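PDB 3VTH: hydrogenase maturation factor from Thermoanaerobacter tengcongensis, which probably catalyses the ATP-dependent transfer of a carbamoyl group from carbamoyl phosphate to the C-terminal cysteine of HypE during [NiFe]-hydrogenase maturation. Local coordinates for residues Arg153-Cys167 against Ala181-Leu193. Sequence-based numbering, arbitrary orientation.
With ZN (zinc ion), chain D.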
ATOM      1  N   ARG A 153       3.932  20.106 -18.427  1.00 25.80           N
ATOM      2  CA  ARG A 153       2.896  20.909 -17.761  1.00 25.99           C
ATOM      3  C   ARG A 153       1.528  20.805 -18.451  1.00 26.76           C
ATOM      4  O   ARG A 153       0.500  20.711 -17.780  1.00 26.98           O
ATOM      5  CB  ARG A 153       3.323  22.386 -17.704  1.00 27.05           C
ATOM      6  CG  ARG A 153       2.496  23.261 -16.720  1.00 27.86           C
ATOM      7  CD  ARG A 153       2.887  24.719 -16.965  1.00 30.16           C
ATOM      8  NE  ARG A 153       2.292  25.680 -16.039  1.00 29.74           N
ATOM      9  CZ  ARG A 153       2.878  26.117 -14.922  1.00 31.57           C
ATOM     10  NH1 ARG A 153       4.065  25.633 -14.539  1.00 29.16           N
ATOM     11  NH2 ARG A 153       2.272  27.031 -14.175  1.00 30.96           N
ATOM     12  N   ALA A 154       1.527  20.844 -19.787  1.00 27.14           N
ATOM     13  CA  ALA A 154       0.305  20.791 -20.583  1.00 27.82           C
ATOM     14  C   ALA A 154      -0.489  19.492 -20.396  1.00 27.66           C
ATOM     15  O   ALA A 154      -1.671  19.437 -20.739  1.00 27.73           O
ATOM     16  CB  ALA A 154       0.624  21.011 -22.089  1.00 28.91           C
ATOM     17  N   LYS A 155       0.157  18.446 -19.881  1.00 26.31           N
ATOM     18  CA  LYS A 155      -0.541  17.173 -19.623  1.00 26.72           C
ATOM     19  C   LYS A 155      -0.746  16.921 -18.123  1.00 26.32           C
ATOM     20  O   LYS A 155      -0.814  15.761 -17.668  1.00 25.58           O
ATOM     21  CB  LYS A 155       0.203  15.997 -20.276  1.00 26.29           C
ATOM     22  CG  LYS A 155       0.263  16.090 -21.804  1.00 30.42           C
ATOM     23  CD  LYS A 155       0.746  14.800 -22.426  1.00 31.45           C
ATOM     24  CE  LYS A 155       0.923  14.965 -23.949  1.00 36.86           C
ATOM     25  NZ  LYS A 155      -0.382  15.044 -24.652  1.00 40.46           N
ATOM     26  N   THR A 156      -0.825  18.010 -17.358  1.00 26.60           N
ATOM     27  CA  THR A 156      -1.106  17.945 -15.920  1.00 25.79           C
ATOM     28  C   THR A 156      -2.223  18.951 -15.631  1.00 27.43           C
ATOM     29  O   THR A 156      -2.572  19.763 -16.498  1.00 27.17           O
ATOM     30  CB  THR A 156       0.116  18.363 -15.057  1.00 25.91           C
ATOM     31  OG1 THR A 156       0.360  19.761 -15.245  1.00 26.10           O
ATOM     32  CG2 THR A 156       1.396  17.566 -15.419  1.00 24.63           C
ATOM     33  N   SER A 157      -2.795  18.931 -14.423  1.00 28.06           N
ATOM     34  CA  SER A 157      -3.821  19.943 -14.155  1.00 29.67           C
ATOM     35  C   SER A 157      -3.253  21.359 -13.955  1.00 30.07           C
ATOM     36  O   SER A 157      -4.018  22.306 -13.731  1.00 30.92           O
ATOM     37  CB  SER A 157      -4.781  19.521 -13.038  1.00 30.76           C
ATOM     38  OG  SER A 157      -4.121  18.841 -12.023  1.00 30.78           O
ATOM     39  N   MET A 158      -1.926  21.504 -14.057  1.00 28.98           N
ATOM     40  CA  MET A 158      -1.311  22.831 -14.141  1.00 30.28           C
ATOM     41  C   MET A 158      -1.515  23.477 -15.518  1.00 30.94           C
ATOM     42  O   MET A 158      -1.122  24.620 -15.730  1.00 31.27           O
ATOM     43  CB  MET A 158       0.188  22.793 -13.780  1.00 29.92           C
ATOM     44  CG  MET A 158       0.478  22.581 -12.280  1.00 31.46           C
ATOM     45  SD  MET A 158      -0.450  23.647 -11.146  1.00 37.20           S
ATOM     46  CE  MET A 158       0.417  25.194 -11.390  1.00 35.14           C
ATOM     47  N   LYS A 159      -2.136  22.744 -16.441  1.00 31.29           N
ATOM     48  CA  LYS A 159      -2.384  23.236 -17.795  1.00 32.75           C
ATOM     49  C   LYS A 159      -3.335  24.431 -17.840  1.00 33.81           C
ATOM     50  O   LYS A 159      -3.391  25.126 -18.847  1.00 34.39           O
ATOM     51  CB  LYS A 159      -2.931  22.124 -18.702  1.00 33.43           C
ATOM     52  CG  LYS A 159      -4.390  21.739 -18.418  1.00 34.42           C
ATOM     53  CD  LYS A 159      -4.808  20.511 -19.222  1.00 36.97           C
ATOM     54  CE  LYS A 159      -6.246  20.111 -18.899  1.00 38.02           C
ATOM     55  NZ  LYS A 159      -6.686  18.988 -19.778  1.00 40.09           N
ATOM     56  N   VAL A 160      -4.098  24.654 -16.770  1.00 33.61           N
ATOM     57  CA  VAL A 160      -4.980  25.828 -16.710  1.00 34.70           C
ATOM     58  C   VAL A 160      -4.410  26.931 -15.813  1.00 34.20           C
ATOM     59  O   VAL A 160      -5.106  27.890 -15.472  1.00 34.62           O
ATOM     60  CB  VAL A 160      -6.436  25.471 -16.318  1.00 35.54           C
ATOM     61  CG1 VAL A 160      -7.073  24.596 -17.390  1.00 36.25           C
ATOM     62  CG2 VAL A 160      -6.503  24.803 -14.922  1.00 34.55           C
ATOM     63  N   PHE A 161      -3.142  26.782 -15.438  1.00 32.64           N
ATOM     64  CA  PHE A 161      -2.418  27.803 -14.690  1.00 32.44           C
ATOM     65  C   PHE A 161      -1.189  28.284 -15.468  1.00 32.71           C
ATOM     66  O   PHE A 161      -0.068  27.905 -15.136  1.00 32.30           O
ATOM     67  CB  PHE A 161      -1.978  27.243 -13.337  1.00 31.32           C
ATOM     68  CG  PHE A 161      -3.113  26.960 -12.395  1.00 31.86           C
ATOM     69  CD1 PHE A 161      -3.732  28.005 -11.690  1.00 33.33           C
ATOM     70  CD2 PHE A 161      -3.570  25.653 -12.207  1.00 31.05           C
ATOM     71  CE1 PHE A 161      -4.792  27.751 -10.821  1.00 32.76           C
ATOM     72  CE2 PHE A 161      -4.628  25.391 -11.326  1.00 32.50           C
ATOM     73  CZ  PHE A 161      -5.234  26.442 -10.631  1.00 32.87           C
ATOM     74  N   PRO A 162      -1.383  29.117 -16.508  1.00 34.27           N
ATOM     75  CA  PRO A 162      -0.205  29.601 -17.250  1.00 34.90           C
ATOM     76  C   PRO A 162       0.744  30.412 -16.361  1.00 35.21           C
ATOM     77  O   PRO A 162       0.287  31.187 -15.517  1.00 36.27           O
ATOM     78  CB  PRO A 162      -0.810  30.484 -18.351  1.00 35.96           C
ATOM     79  CG  PRO A 162      -2.131  30.871 -17.846  1.00 37.20           C
ATOM     80  CD  PRO A 162      -2.631  29.698 -17.031  1.00 34.81           C
ATOM     81  N   MET A 163       2.046  30.219 -16.551  1.00 34.92           N
ATOM     82  CA  MET A 163       3.063  30.867 -15.718  1.00 35.51           C
ATOM     83  C   MET A 163       3.012  32.376 -15.897  1.00 36.37           C
ATOM     84  O   MET A 163       2.856  32.872 -17.019  1.00 36.06           O
ATOM     85  CB  MET A 163       4.476  30.420 -16.116  1.00 35.73           C
ATOM     86  CG  MET A 163       4.822  28.972 -15.885  1.00 37.71           C
ATOM     87  SD  MET A 163       6.501  28.640 -16.529  1.00 42.76           S
ATOM     88  CE  MET A 163       6.281  28.823 -18.308  1.00 43.87           C
ATOM     89  N   CYS A 164       3.166  33.092 -14.785  1.00 36.48           N
ATOM     90  CA  CYS A 164       3.366  34.536 -14.813  1.00 37.56           C
ATOM     91  C   CYS A 164       4.767  34.846 -15.355  1.00 38.26           C
ATOM     92  O   CYS A 164       5.606  33.943 -15.502  1.00 37.40           O
ATOM     93  CB  CYS A 164       3.208  35.130 -13.413  1.00 37.70           C
ATOM     94  SG  CYS A 164       4.562  34.701 -12.274  1.00 37.88           S
ATOM     95  N   GLU A 165       5.008  36.120 -15.643  1.00 39.50           N
ATOM     96  CA  GLU A 165       6.291  36.592 -16.171  1.00 41.16           C
ATOM     97  C   GLU A 165       7.478  36.204 -15.278  1.00 39.77           C
ATOM     98  O   GLU A 165       8.534  35.827 -15.779  1.00 39.18           O
ATOM     99  CB  GLU A 165       6.237  38.113 -16.377  1.00 43.30           C
ATOM    100  CG  GLU A 165       7.462  38.714 -17.055  1.00 48.35           C
ATOM    101  CD  GLU A 165       7.380  40.240 -17.222  1.00 53.61           C
ATOM    102  OE1 GLU A 165       6.642  40.918 -16.467  1.00 57.17           O
ATOM    103  OE2 GLU A 165       8.072  40.770 -18.113  1.00 57.19           O
ATOM    104  N   LYS A 166       7.303  36.287 -13.961  1.00 38.81           N
ATOM    105  CA  LYS A 166       8.393  35.943 -13.044  1.00 38.78           C
ATOM    106  C   LYS A 166       8.704  34.442 -13.030  1.00 36.25           C
ATOM    107  O   LYS A 166       9.873  34.038 -13.024  1.00 35.44           O
ATOM    108  CB  LYS A 166       8.091  36.411 -11.623  1.00 39.39           C
ATOM    109  CG  LYS A 166       8.192  37.906 -11.428  1.00 43.51           C
ATOM    110  CD  LYS A 166       8.411  38.214  -9.950  1.00 47.94           C
ATOM    111  CE  LYS A 166       7.112  38.496  -9.223  1.00 48.55           C
ATOM    112  NZ  LYS A 166       6.777  39.955  -9.352  1.00 51.04           N
ATOM    113  N   CYS A 167       7.662  33.621 -13.034  1.00 35.14           N
ATOM    114  CA  CYS A 167       7.856  32.172 -13.034  1.00 33.67           C
ATOM    115  C   CYS A 167       8.465  31.712 -14.350  1.00 33.87           C
ATOM    116  O   CYS A 167       9.306  30.816 -14.363  1.00 33.61           O
ATOM    117  CB  CYS A 167       6.545  31.443 -12.758  1.00 32.46           C
ATOM    118  SG  CYS A 167       6.070  31.534 -11.025  1.00 32.54           S
ATOM    119  N   ALA A 181      11.332  23.638 -14.693  1.00 29.71           N
ATOM    120  CA  ALA A 181      10.502  22.933 -13.730  1.00 29.28           C
ATOM    121  C   ALA A 181       9.062  22.964 -14.217  1.00 29.09           C
ATOM    122  O   ALA A 181       8.415  24.007 -14.174  1.00 28.99           O
ATOM    123  CB  ALA A 181      10.620  23.561 -12.327  1.00 28.61           C
ATOM    124  N   GLN A 182       8.563  21.817 -14.677  1.00 29.03           N
ATOM    125  CA  GLN A 182       7.221  21.754 -15.270  1.00 29.51           C
ATOM    126  C   GLN A 182       6.091  22.300 -14.382  1.00 30.52           C
ATOM    127  O   GLN A 182       5.186  22.933 -14.902  1.00 31.89           O
ATOM    128  CB  GLN A 182       6.887  20.340 -15.779  1.00 28.88           C
ATOM    129  CG  GLN A 182       7.744  19.898 -16.983  1.00 26.61           C
ATOM    130  CD  GLN A 182       7.682  20.895 -18.131  1.00 28.75           C
ATOM    131  OE1 GLN A 182       6.600  21.234 -18.636  1.00 27.40           O
ATOM    132  NE2 GLN A 182       8.845  21.377 -18.541  1.00 29.03           N
ATOM    133  N   PRO A 183       6.138  22.065 -13.055  1.00 30.49           N
ATOM    134  CA  PRO A 183       5.051  22.592 -12.230  1.00 31.25           C
ATOM    135  C   PRO A 183       5.247  24.009 -11.644  1.00 32.27           C
ATOM    136  O   PRO A 183       4.447  24.429 -10.812  1.00 33.11           O
ATOM    137  CB  PRO A 183       4.968  21.586 -11.093  1.00 30.77           C
ATOM    138  CG  PRO A 183       6.363  21.074 -10.930  1.00 31.02           C
ATOM    139  CD  PRO A 183       7.034  21.177 -12.288  1.00 30.16           C
ATOM    140  N   VAL A 184       6.276  24.737 -12.067  1.00 32.64           N
ATOM    141  CA  VAL A 184       6.582  26.051 -11.464  1.00 33.14           C
ATOM    142  C   VAL A 184       5.375  27.022 -11.441  1.00 33.15           C
ATOM    143  O   VAL A 184       4.707  27.254 -12.460  1.00 33.16           O
ATOM    144  CB  VAL A 184       7.819  26.730 -12.136  1.00 34.03           C
ATOM    145  CG1 VAL A 184       7.552  27.052 -13.604  1.00 34.26           C
ATOM    146  CG2 VAL A 184       8.230  27.998 -11.378  1.00 34.88           C
ATOM    147  N   ALA A 185       5.108  27.576 -10.265  1.00 32.69           N
ATOM    148  CA  ALA A 185       4.020  28.534 -10.079  1.00 32.74           C
ATOM    149  C   ALA A 185       4.286  29.323  -8.814  1.00 33.01           C
ATOM    150  O   ALA A 185       5.229  29.006  -8.074  1.00 32.68           O
ATOM    151  CB  ALA A 185       2.669  27.801  -9.982  1.00 32.34           C
ATOM    152  N   CYS A 186       3.439  30.322  -8.553  1.00 33.25           N
ATOM    153  CA  CYS A 186       3.613  31.212  -7.406  1.00 34.18           C
ATOM    154  C   CYS A 186       2.260  31.760  -6.960  1.00 34.78           C
ATOM    155  O   CYS A 186       1.225  31.350  -7.486  1.00 34.43           O
ATOM    156  CB  CYS A 186       4.559  32.363  -7.774  1.00 34.66           C
ATOM    157  SG  CYS A 186       3.839  33.617  -8.901  1.00 35.64           S
ATOM    158  N   PHE A 187       2.265  32.682  -5.998  1.00 36.07           N
ATOM    159  CA  PHE A 187       1.020  33.331  -5.542  1.00 37.44           C
ATOM    160  C   PHE A 187       0.204  33.913  -6.700  1.00 38.14           C
ATOM    161  O   PHE A 187      -1.028  33.835  -6.707  1.00 38.04           O
ATOM    162  CB  PHE A 187       1.312  34.449  -4.522  1.00 38.63           C
ATOM    163  CG  PHE A 187       1.430  33.964  -3.099  1.00 39.75           C
ATOM    164  CD1 PHE A 187       0.321  33.450  -2.430  1.00 39.85           C
ATOM    165  CD2 PHE A 187       2.649  34.017  -2.427  1.00 40.29           C
ATOM    166  CE1 PHE A 187       0.421  33.002  -1.111  1.00 40.83           C
ATOM    167  CE2 PHE A 187       2.756  33.561  -1.103  1.00 41.02           C
ATOM    168  CZ  PHE A 187       1.644  33.066  -0.449  1.00 40.05           C
ATOM    169  N   ASP A 188       0.906  34.500  -7.670  1.00 38.34           N
ATOM    170  CA  ASP A 188       0.276  35.254  -8.758  1.00 39.07           C
ATOM    171  C   ASP A 188      -0.315  34.373  -9.868  1.00 38.11           C
ATOM    172  O   ASP A 188      -1.275  34.761 -10.530  1.00 39.09           O
ATOM    173  CB  ASP A 188       1.301  36.212  -9.380  1.00 40.39           C
ATOM    174  CG  ASP A 188       1.830  37.252  -8.381  1.00 42.35           C
ATOM    175  OD1 ASP A 188       3.003  37.657  -8.509  1.00 41.17           O
ATOM    176  OD2 ASP A 188       1.084  37.641  -7.456  1.00 43.36           O
ATOM    177  N   CYS A 189       0.276  33.204 -10.099  1.00 36.12           N
ATOM    178  CA  CYS A 189      -0.129  32.402 -11.255  1.00 35.10           C
ATOM    179  C   CYS A 189      -0.574  30.994 -10.863  1.00 33.35           C
ATOM    180  O   CYS A 189      -1.035  30.220 -11.710  1.00 33.07           O
ATOM    181  CB  CYS A 189       1.001  32.350 -12.299  1.00 34.40           C
ATOM    182  SG  CYS A 189       2.470  31.374 -11.800  1.00 34.44           S
ATOM    183  N   GLY A 190      -0.435  30.672  -9.582  1.00 32.17           N
ATOM    184  CA  GLY A 190      -0.657  29.308  -9.122  1.00 30.30           C
ATOM    185  C   GLY A 190      -2.054  29.073  -8.571  1.00 29.73           C
ATOM    186  O   GLY A 190      -2.871  29.987  -8.533  1.00 30.69           O
ATOM    187  N   PRO A 191      -2.337  27.829  -8.157  1.00 29.83           N
ATOM    188  CA  PRO A 191      -3.587  27.531  -7.461  1.00 29.34           C
ATOM    189  C   PRO A 191      -3.704  28.341  -6.168  1.00 29.85           C
ATOM    190  O   PRO A 191      -2.704  28.839  -5.657  1.00 29.95           O
ATOM    191  CB  PRO A 191      -3.494  26.029  -7.146  1.00 28.18           C
ATOM    192  CG  PRO A 191      -2.117  25.607  -7.534  1.00 28.03           C
ATOM    193  CD  PRO A 191      -1.455  26.657  -8.309  1.00 28.82           C
ATOM    194  N   SER A 192      -4.923  28.463  -5.655  1.00 30.30           N
ATOM    195  CA  SER A 192      -5.164  29.100  -4.369  1.00 30.36           C
ATOM    196  C   SER A 192      -6.123  28.285  -3.482  1.00 29.71           C
ATOM    197  O   SER A 192      -6.940  27.485  -3.966  1.00 27.53           O
ATOM    198  CB  SER A 192      -5.685  30.522  -4.579  1.00 32.30           C
ATOM    199  OG  SER A 192      -6.690  30.543  -5.570  1.00 34.50           O
ATOM    200  N   LEU A 193      -5.985  28.485  -2.178  1.00 29.40           N
ATOM    201  CA  LEU A 193      -6.903  27.929  -1.195  1.00 30.42           C
ATOM    202  C   LEU A 193      -8.243  28.652  -1.209  1.00 31.08           C
ATOM    203  O   LEU A 193      -8.339  29.839  -1.560  1.00 31.75           O
ATOM    204  CB  LEU A 193      -6.302  28.030   0.212  1.00 30.42           C
ATOM    205  CG  LEU A 193      -4.962  27.313   0.426  1.00 31.03           C
ATOM    206  CD1 LEU A 193      -4.339  27.750   1.763  1.00 32.34           C
ATOM    207  CD2 LEU A 193      -5.107  25.789   0.320  1.00 29.86           C
TER
HETATM  208 ZN    ZN D 802       4.130  32.785 -11.033  1.00 35.94          ZN
HETATM  209  O   HOH W   1      -1.980  31.016 -13.900  1.00 20.33           O
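Arg153 and Gln182 bring the two backbones close, their CA atoms 5.1 Å apart, and Cys164 and Cys189 do so again, at 5.4 Å between CA atoms; both segments are mostly irregular, with a type I turn from Ala181 to Val184 and a helix beginning after Cys164. Arg153 N donates to Gln182 OE1 at 2.9 Å, on a lone pair, while Gln182 NE2 is hydrogen-bonded to Tyr171 OH. The long, extended Arg153 side chain (CG anti to N, chi1 -165°) lays its guanidinium between the loops: NH1 and NH2 both grip Val184 O, NH1 at 2.7 Å, NH1 also reaches Gln182 O, and NH2 bonds Phe161 O almost straight. Met163 CG and Met158 CB lie over opposite faces, each toward the rim. Unbranched Met158, bent at chi2 and chi3, brings CE to Ala185 CB at 3.7 Å, and the aromatic face of Phe161 takes the polarised C-H of Pro191 CD, a CH-pi contact. Soft cysteine thiolates suit zinc: SG of Cys164, Cys167, Cys186 and Cys189 each bind it at 2.3 Å. Cys164 SG also caps the helix by accepting from Cys167 N, and Cys189 SG accepts from Cys164 N. The two CxxC pairs form a Cys4 zinc site, here the second of the protein's two HypF fingers.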